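Local atomic coordinates of putative phosphomannomutase (Thermus thermophilus, PDB entry 1TUO), a protein that probably acts as a magnesium-dependent mutase of the phosphohexose mutase family, moving a phosphoryl group between two positions of a sugar phosphate. Residues F370-V373 with E374-G378; V263-P267 with H268-T272; A275-R278 with F279-H283. All coordinates share one frame; numbering follows the deposited sequence.

Contact 1 (F370-V373 with E374-G378); sequences FKEV and EALTG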
loop_
_atom_site.group_PDB
_atom_site.type_symbol
_atom_site.label_atom_id
_atom_site.label_comp_id
_atom_site.label_asym_id
_atom_site.label_seq_id
_atom_site.Cartn_x
_atom_site.Cartn_y
_atom_site.Cartn_z
ATOM N N PHE A 370 -3.141 1.777 20.679
ATOM C CA PHE A 370 -3.646 0.456 20.365
ATOM C C PHE A 370 -4.206 -0.228 21.611
ATOM O O PHE A 370 -5.163 -0.992 21.516
ATOM C CB PHE A 370 -2.568 -0.419 19.728
ATOM C CG PHE A 370 -3.097 -1.735 19.246
ATOM C CD1 PHE A 370 -4.036 -1.781 18.219
ATOM C CD2 PHE A 370 -2.727 -2.919 19.871
ATOM C CE1 PHE A 370 -4.605 -2.985 17.826
ATOM C CE2 PHE A 370 -3.287 -4.130 19.489
ATOM C CZ PHE A 370 -4.229 -4.166 18.467
ATOM N N LYS A 371 -3.619 0.052 22.774
ATOM C CA LYS A 371 -4.101 -0.532 24.028
ATOM C C LYS A 371 -5.537 -0.060 24.241
ATOM O O LYS A 371 -6.366 -0.782 24.794
ATOM C CB LYS A 371 -3.234 -0.072 25.203
ATOM C CG LYS A 371 -1.784 -0.522 25.135
ATOM C CD LYS A 371 -1.644 -2.023 25.292
ATOM C CE LYS A 371 -0.176 -2.437 25.245
ATOM N NZ LYS A 371 0.010 -3.905 25.448
ATOM N N GLU A 372 -5.817 1.161 23.792
ATOM C CA GLU A 372 -7.148 1.744 23.902
ATOM C C GLU A 372 -8.069 1.022 22.918
ATOM O O GLU A 372 -9.258 0.834 23.181
ATOM C CB GLU A 372 -7.087 3.246 23.591
ATOM C CG GLU A 372 -8.432 3.964 23.518
ATOM C CD GLU A 372 -9.100 4.176 24.875
ATOM O OE1 GLU A 372 -8.401 4.195 25.914
ATOM O OE2 GLU A 372 -10.336 4.349 24.890
ATOM N N VAL A 373 -7.521 0.618 21.776
ATOM C CA VAL A 373 -8.315 -0.120 20.807
ATOM C C VAL A 373 -8.702 -1.445 21.459
ATOM O O VAL A 373 -9.848 -1.879 21.374
ATOM C CB VAL A 373 -7.516 -0.420 19.515
ATOM C CG1 VAL A 373 -8.265 -1.429 18.654
ATOM C CG2 VAL A 373 -7.294 0.871 18.733
ATOM N N GLU A 374 -7.738 -2.086 22.109
ATOM C CA GLU A 374 -8.013 -3.361 22.762
ATOM C C GLU A 374 -9.036 -3.209 23.886
ATOM O O GLU A 374 -9.874 -4.085 24.092
ATOM C CB GLU A 374 -6.708 -3.979 23.277
ATOM C CG GLU A 374 -5.926 -4.688 22.169
ATOM C CD GLU A 374 -4.553 -5.175 22.594
ATOM O OE1 GLU A 374 -4.133 -6.245 22.101
ATOM O OE2 GLU A 374 -3.886 -4.491 23.400
ATOM N N ALA A 375 -8.980 -2.087 24.596
ATOM C CA ALA A 375 -9.923 -1.842 25.686
ATOM C C ALA A 375 -11.339 -1.645 25.144
ATOM O O ALA A 375 -12.297 -2.223 25.657
ATOM C CB ALA A 375 -9.496 -0.608 26.485
ATOM N N LEU A 376 -11.466 -0.822 24.110
ATOM C CA LEU A 376 -12.768 -0.549 23.512
ATOM C C LEU A 376 -13.388 -1.755 22.805
ATOM O O LEU A 376 -14.611 -1.856 22.707
ATOM C CB LEU A 376 -12.653 0.623 22.528
ATOM C CG LEU A 376 -12.253 1.971 23.134
ATOM C CD1 LEU A 376 -12.059 3.005 22.021
ATOM C CD2 LEU A 376 -13.336 2.435 24.120
ATOM N N THR A 377 -12.554 -2.658 22.295
ATOM C CA THR A 377 -13.064 -3.845 21.602
ATOM C C THR A 377 -13.218 -5.022 22.552
ATOM O O THR A 377 -14.004 -5.934 22.293
ATOM C CB THR A 377 -12.128 -4.309 20.460
ATOM O OG1 THR A 377 -10.823 -4.577 20.985
ATOM C CG2 THR A 377 -12.034 -3.250 19.375
ATOM N N GLY A 378 -12.457 -5.001 23.640
ATOM C CA GLY A 378 -12.510 -6.084 24.605
ATOM C C GLY A 378 -11.754 -7.297 24.097
ATOM O O GLY A 378 -11.930 -8.408 24.594
#
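F370 turns CG away from its backbone N (chi1 -173°), while E374, one helical turn later, places CG opposite its own carbonyl carbon (chi1 -80°) and runs on extended, and the two torsions bring the carboxylate up against the phenyl ring. Ring and carboxylate planes stand 42° apart; F370 CE2 lies 3.5 Å from E374 OE1, an oblique approach. OE1 has a stronger partner beyond the turn, accepting a hydrogen bond from the backbone N of H381, which helps to fix the rotation of the carboxylate. Its other oxygen, E374 OE2, faces the lysine side chain that runs alongside in the same direction: K371 CD is 3.8 Å from OE2, but K371 NZ remains 4.4 Å from OE2, too far for a salt bridge although the opposite charges should still attract.

These residues form the last turns of helix 366-377, where i to i+4 bonds such as L376 N to E372 O (2.9 Å) continue until G378 leaves the helix with positive phi. On the side turned from the ring, E372 bends at CG, and its carboxylate oxygen OE2 reaches L376 CG at 3.5 Å, a contact of the acidic tip with an aliphatic branch.

At the C-terminal end, V373 O is gripped twice. T377 N and T377 OG1 reach it from opposite faces of the carbonyl plane, with T377 OG1 2.9 Å from V373 O. T377 OG1 also bonds to the backbone N of L379, and the T377 side chain packs on L296 and L300 of helix 296-304.

Contact 2 (V263-P267 with H268-T272); sequences VFFNP and HQVLT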
loop_
_atom_site.group_PDB
_atom_site.type_symbol
_atom_site.label_atom_id
_atom_site.label_comp_id
_atom_site.label_asym_id
_atom_site.label_seq_id
_atom_site.Cartn_x
_atom_site.Cartn_y
_atom_site.Cartn_z
ATOM N N VAL A 263 10.040 -2.641 18.772
ATOM C CA VAL A 263 8.810 -3.416 18.730
ATOM C C VAL A 263 8.057 -3.139 17.432
ATOM O O VAL A 263 7.786 -1.985 17.092
ATOM C CB VAL A 263 7.879 -3.074 19.912
ATOM C CG1 VAL A 263 6.602 -3.888 19.811
ATOM C CG2 VAL A 263 8.583 -3.350 21.237
ATOM N N PHE A 264 7.723 -4.201 16.712
ATOM C CA PHE A 264 6.987 -4.058 15.464
ATOM C C PHE A 264 5.510 -3.769 15.747
ATOM O O PHE A 264 4.892 -4.399 16.608
ATOM C CB PHE A 264 7.114 -5.330 14.629
ATOM C CG PHE A 264 6.462 -5.234 13.283
ATOM C CD1 PHE A 264 6.883 -4.279 12.360
ATOM C CD2 PHE A 264 5.428 -6.096 12.937
ATOM C CE1 PHE A 264 6.282 -4.184 11.114
ATOM C CE2 PHE A 264 4.821 -6.010 11.694
ATOM C CZ PHE A 264 5.248 -5.051 10.780
ATOM N N PHE A 265 4.961 -2.807 15.013
ATOM C CA PHE A 265 3.560 -2.396 15.136
ATOM C C PHE A 265 2.992 -2.743 13.756
ATOM O O PHE A 265 3.230 -2.022 12.777
ATOM C CB PHE A 265 3.521 -0.886 15.408
ATOM C CG PHE A 265 2.188 -0.364 15.878
ATOM C CD1 PHE A 265 1.723 -0.634 17.165
ATOM C CD2 PHE A 265 1.430 0.458 15.054
ATOM C CE1 PHE A 265 0.524 -0.081 17.620
ATOM C CE2 PHE A 265 0.236 1.012 15.499
ATOM C CZ PHE A 265 -0.219 0.744 16.786
ATOM N N ASN A 266 2.244 -3.842 13.682
ATOM C CA ASN A 266 1.721 -4.342 12.409
ATOM C C ASN A 266 0.546 -3.615 11.751
ATOM O O ASN A 266 -0.082 -2.747 12.350
ATOM C CB ASN A 266 1.406 -5.845 12.531
ATOM C CG ASN A 266 0.151 -6.125 13.329
ATOM O OD1 ASN A 266 -0.824 -5.381 13.256
ATOM N ND2 ASN A 266 0.159 -7.226 14.077
ATOM N N PRO A 267 0.249 -3.963 10.485
ATOM C CA PRO A 267 -0.844 -3.354 9.722
ATOM C C PRO A 267 -2.210 -3.346 10.392
ATOM O O PRO A 267 -2.981 -2.406 10.207
ATOM C CB PRO A 267 -0.844 -4.159 8.431
ATOM C CG PRO A 267 0.623 -4.416 8.231
ATOM C CD PRO A 267 1.053 -4.845 9.615
ATOM N N HIS A 268 -2.513 -4.396 11.146
ATOM C CA HIS A 268 -3.796 -4.503 11.836
ATOM C C HIS A 268 -3.843 -3.454 12.937
ATOM O O HIS A 268 -4.878 -2.828 13.173
ATOM C CB HIS A 268 -3.945 -5.900 12.441
ATOM C CG HIS A 268 -3.762 -7.004 11.446
ATOM N ND1 HIS A 268 -4.739 -7.360 10.539
ATOM C CD2 HIS A 268 -2.697 -7.798 11.184
ATOM C CE1 HIS A 268 -4.281 -8.327 9.762
ATOM N NE2 HIS A 268 -3.045 -8.610 10.131
ATOM N N GLN A 269 -2.710 -3.270 13.605
ATOM C CA GLN A 269 -2.616 -2.286 14.669
ATOM C C GLN A 269 -2.692 -0.889 14.067
ATOM O O GLN A 269 -3.382 -0.018 14.590
ATOM C CB GLN A 269 -1.313 -2.472 15.441
ATOM C CG GLN A 269 -1.281 -3.778 16.245
ATOM C CD GLN A 269 0.071 -4.048 16.878
ATOM O OE1 GLN A 269 1.024 -4.417 16.193
ATOM N NE2 GLN A 269 0.163 -3.863 18.190
ATOM N N VAL A 270 -1.999 -0.676 12.957
ATOM C CA VAL A 270 -2.038 0.633 12.318
ATOM C C VAL A 270 -3.441 0.963 11.840
ATOM O O VAL A 270 -3.961 2.048 12.106
ATOM C CB VAL A 270 -1.089 0.701 11.110
ATOM C CG1 VAL A 270 -1.413 1.929 10.248
ATOM C CG2 VAL A 270 0.340 0.759 11.591
ATOM N N LEU A 271 -4.055 0.022 11.128
ATOM C CA LEU A 271 -5.389 0.243 10.588
ATOM C C LEU A 271 -6.435 0.537 11.656
ATOM O O LEU A 271 -7.198 1.495 11.533
ATOM C CB LEU A 271 -5.836 -0.966 9.760
ATOM C CG LEU A 271 -7.230 -0.857 9.147
ATOM C CD1 LEU A 271 -7.308 0.335 8.191
ATOM C CD2 LEU A 271 -7.544 -2.160 8.415
ATOM N N THR A 272 -6.476 -0.281 12.704
ATOM C CA THR A 272 -7.461 -0.063 13.759
ATOM C C THR A 272 -7.188 1.203 14.566
ATOM O O THR A 272 -8.123 1.904 14.963
ATOM C CB THR A 272 -7.544 -1.280 14.717
ATOM O OG1 THR A 272 -6.259 -1.544 15.289
ATOM C CG2 THR A 272 -8.022 -2.502 13.957
HETATM O O HOH W 1 3.032 -3.929 18.800
#
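Strand 263-265 passes directly into helix 267-280, the strand and the first helical turns making an angle of 52° between their N-to-C directions, with N266 at the junction as N-cap. N266 and Q269 form a capping box, in which each side chain bonds to the other's backbone N. N266 OD1 accepts from Q269 N at 2.9 Å with a nearly straight approach to the carbonyl, and takes a second, weak bond from H268 N. In return Q269 OE1 accepts from N266 N at 2.9 Å, the donor tilted out of the amide plane. N266 holds CG between its backbone N and carbonyl carbon (chi1 75°), which turns OD1 back over the first turn of the helix. The two side chains cross at about a right angle, and N266 ND2 is used elsewhere, by H381 NE2.

Q269 also covers F265. Its CB sits over the centre of the phenyl ring, 3.6 Å from the centroid, a CH-pi contact almost on the ring normal, and the amide farther along the side chain lies at 33° to the ring plane. F265 CD2 meets a methyl of V270, CG2, at 3.6 Å, and the ring packs further on V257 and L259 of the neighbouring strand and on L366 and F370 of helix 366-377.

The imidazole of H268 stands perpendicular to the N266 amide, with N266 OD1 at the ring edge; its ND1 bonds to T294 N. One turn along, H268 O accepts from both T272 N and T272 OG1. A water links the strand to the helix, donating to F264 O and accepting from Q269 NE2, 2.9 Å from NE2.

Contact 3 (A275-R278 with F279-H283); sequences ALYR and FRKGH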
loop_
_atom_site.group_PDB
_atom_site.type_symbol
_atom_site.label_atom_id
_atom_site.label_comp_id
_atom_site.label_asym_id
_atom_site.label_seq_id
_atom_site.Cartn_x
_atom_site.Cartn_y
_atom_site.Cartn_z
ATOM N N ALA A 275 -8.327 3.939 12.425
ATOM C CA ALA A 275 -9.776 3.924 12.269
ATOM C C ALA A 275 -10.387 4.581 13.504
ATOM O O ALA A 275 -11.314 5.383 13.398
ATOM C CB ALA A 275 -10.295 2.492 12.131
ATOM N N LEU A 276 -9.851 4.248 14.672
ATOM C CA LEU A 276 -10.356 4.807 15.922
ATOM C C LEU A 276 -10.138 6.312 15.965
ATOM O O LEU A 276 -11.042 7.067 16.303
ATOM C CB LEU A 276 -9.652 4.169 17.120
ATOM C CG LEU A 276 -10.044 4.712 18.499
ATOM C CD1 LEU A 276 -11.529 4.478 18.739
ATOM C CD2 LEU A 276 -9.224 4.006 19.571
ATOM N N TYR A 277 -8.928 6.736 15.625
ATOM C CA TYR A 277 -8.588 8.152 15.624
ATOM C C TYR A 277 -9.487 8.954 14.685
ATOM O O TYR A 277 -10.037 9.986 15.076
ATOM C CB TYR A 277 -7.122 8.337 15.223
ATOM C CG TYR A 277 -6.705 9.789 15.132
ATOM C CD1 TYR A 277 -6.346 10.358 13.911
ATOM C CD2 TYR A 277 -6.701 10.600 16.265
ATOM C CE1 TYR A 277 -5.992 11.704 13.823
ATOM C CE2 TYR A 277 -6.350 11.946 16.187
ATOM C CZ TYR A 277 -6.000 12.491 14.966
ATOM O OH TYR A 277 -5.674 13.829 14.884
ATOM N N ARG A 278 -9.649 8.479 13.455
ATOM C CA ARG A 278 -10.478 9.189 12.488
ATOM C C ARG A 278 -11.942 9.205 12.914
ATOM O O ARG A 278 -12.635 10.208 12.734
ATOM C CB ARG A 278 -10.324 8.563 11.094
ATOM C CG ARG A 278 -8.994 8.906 10.430
ATOM C CD ARG A 278 -8.695 8.017 9.220
ATOM N NE ARG A 278 -9.541 8.272 8.051
ATOM C CZ ARG A 278 -9.451 9.343 7.261
ATOM N NH1 ARG A 278 -8.552 10.287 7.504
ATOM N NH2 ARG A 278 -10.245 9.456 6.201
ATOM N N PHE A 279 -12.411 8.100 13.485
ATOM C CA PHE A 279 -13.792 8.041 13.938
ATOM C C PHE A 279 -14.013 9.067 15.044
ATOM O O PHE A 279 -15.026 9.775 15.056
ATOM C CB PHE A 279 -14.130 6.657 14.485
ATOM C CG PHE A 279 -15.481 6.587 15.128
ATOM C CD1 PHE A 279 -16.623 6.414 14.361
ATOM C CD2 PHE A 279 -15.614 6.738 16.504
ATOM C CE1 PHE A 279 -17.883 6.395 14.955
ATOM C CE2 PHE A 279 -16.867 6.721 17.105
ATOM C CZ PHE A 279 -18.002 6.550 16.325
ATOM N N ARG A 280 -13.072 9.139 15.978
ATOM C CA ARG A 280 -13.202 10.077 17.089
ATOM C C ARG A 280 -13.093 11.533 16.629
ATOM O O ARG A 280 -13.573 12.430 17.313
ATOM C CB ARG A 280 -12.171 9.764 18.184
ATOM C CG ARG A 280 -12.439 8.426 18.879
ATOM C CD ARG A 280 -11.358 8.021 19.886
ATOM N NE ARG A 280 -11.404 8.781 21.137
ATOM C CZ ARG A 280 -10.688 8.473 22.215
ATOM N NH1 ARG A 280 -9.874 7.423 22.193
ATOM N NH2 ARG A 280 -10.777 9.212 23.314
ATOM N N LYS A 281 -12.469 11.762 15.476
ATOM C CA LYS A 281 -12.352 13.119 14.941
ATOM C C LYS A 281 -13.671 13.538 14.306
ATOM O O LYS A 281 -13.836 14.692 13.909
ATOM C CB LYS A 281 -11.240 13.220 13.894
ATOM C CG LYS A 281 -9.851 13.391 14.473
ATOM C CD LYS A 281 -8.819 13.663 13.383
ATOM C CE LYS A 281 -9.081 14.985 12.678
ATOM N NZ LYS A 281 -8.044 15.287 11.648
ATOM N N GLY A 282 -14.603 12.597 14.194
ATOM C CA GLY A 282 -15.894 12.917 13.615
ATOM C C GLY A 282 -16.206 12.320 12.255
ATOM O O GLY A 282 -17.315 12.494 11.750
ATOM N N HIS A 283 -15.244 11.628 11.651
ATOM C CA HIS A 283 -15.476 11.011 10.347
ATOM C C HIS A 283 -16.558 9.943 10.479
ATOM O O HIS A 283 -16.523 9.121 11.397
ATOM C CB HIS A 283 -14.201 10.355 9.811
ATOM C CG HIS A 283 -13.110 11.320 9.467
ATOM N ND1 HIS A 283 -12.510 12.133 10.404
ATOM C CD2 HIS A 283 -12.487 11.578 8.291
ATOM C CE1 HIS A 283 -11.562 12.847 9.823
ATOM N NE2 HIS A 283 -11.528 12.529 8.541
#
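One face of the Y277 ring carries the aliphatic part of K281: CG lies 4.2 Å from the ring centroid in a CH-pi contact, and K281 CD comes within 3.4 Å of Y277 CZ. Y277 swings CG away from its own N (chi1 177°), which sets its ring under the lysine chain, the two crossing obliquely, and both polar ends, Y277 OH and K281 NZ, converge on E357 OE2. H283 CD2 lies over one face of the R278 guanidinium, toward its rim, 3.7 Å from R278 NH2, the two planes 47° apart; one face of the imidazole in turn looks on R278 CB. At the edge of the R280 guanidinium lies L276 CD2, while L276 CD1 runs beside the arginine chain, 3.7 Å from R280 CD.

Helix 267-280 finishes here in a Schellman motif, with G282 at positive phi. R278 O is shared among several donors, of which H283 N at 3.2 Å is sound, and H283 ND1 and K281 N are weak. R278 NH2 forms a salt bridge with E341 and a hydrogen bond with F328 O; the carboxylate probably offsets part of the positive charge that lies beside the imidazole.

In the fold
Along the chain the order is contact 2, contact 3, contact 1. Contacts 2 and 3 occupy the start and the end of helix 267-280, their centres about 17 Å apart, and contact 1 forms the end of helix 366-377, which packs against that same helix. The centre of contact 1 lies about 13 Å from that of contact 2 and about 14 Å from that of contact 3, and it touches both: F370 reaches F265, Q269 and T272, whereas V373 and L376 meet L276. Strand 263-265 is an outermost strand of the five-stranded mixed sheet, and contact 2 joins it to helix 267-280, which packs against helices 296-304 and 366-377.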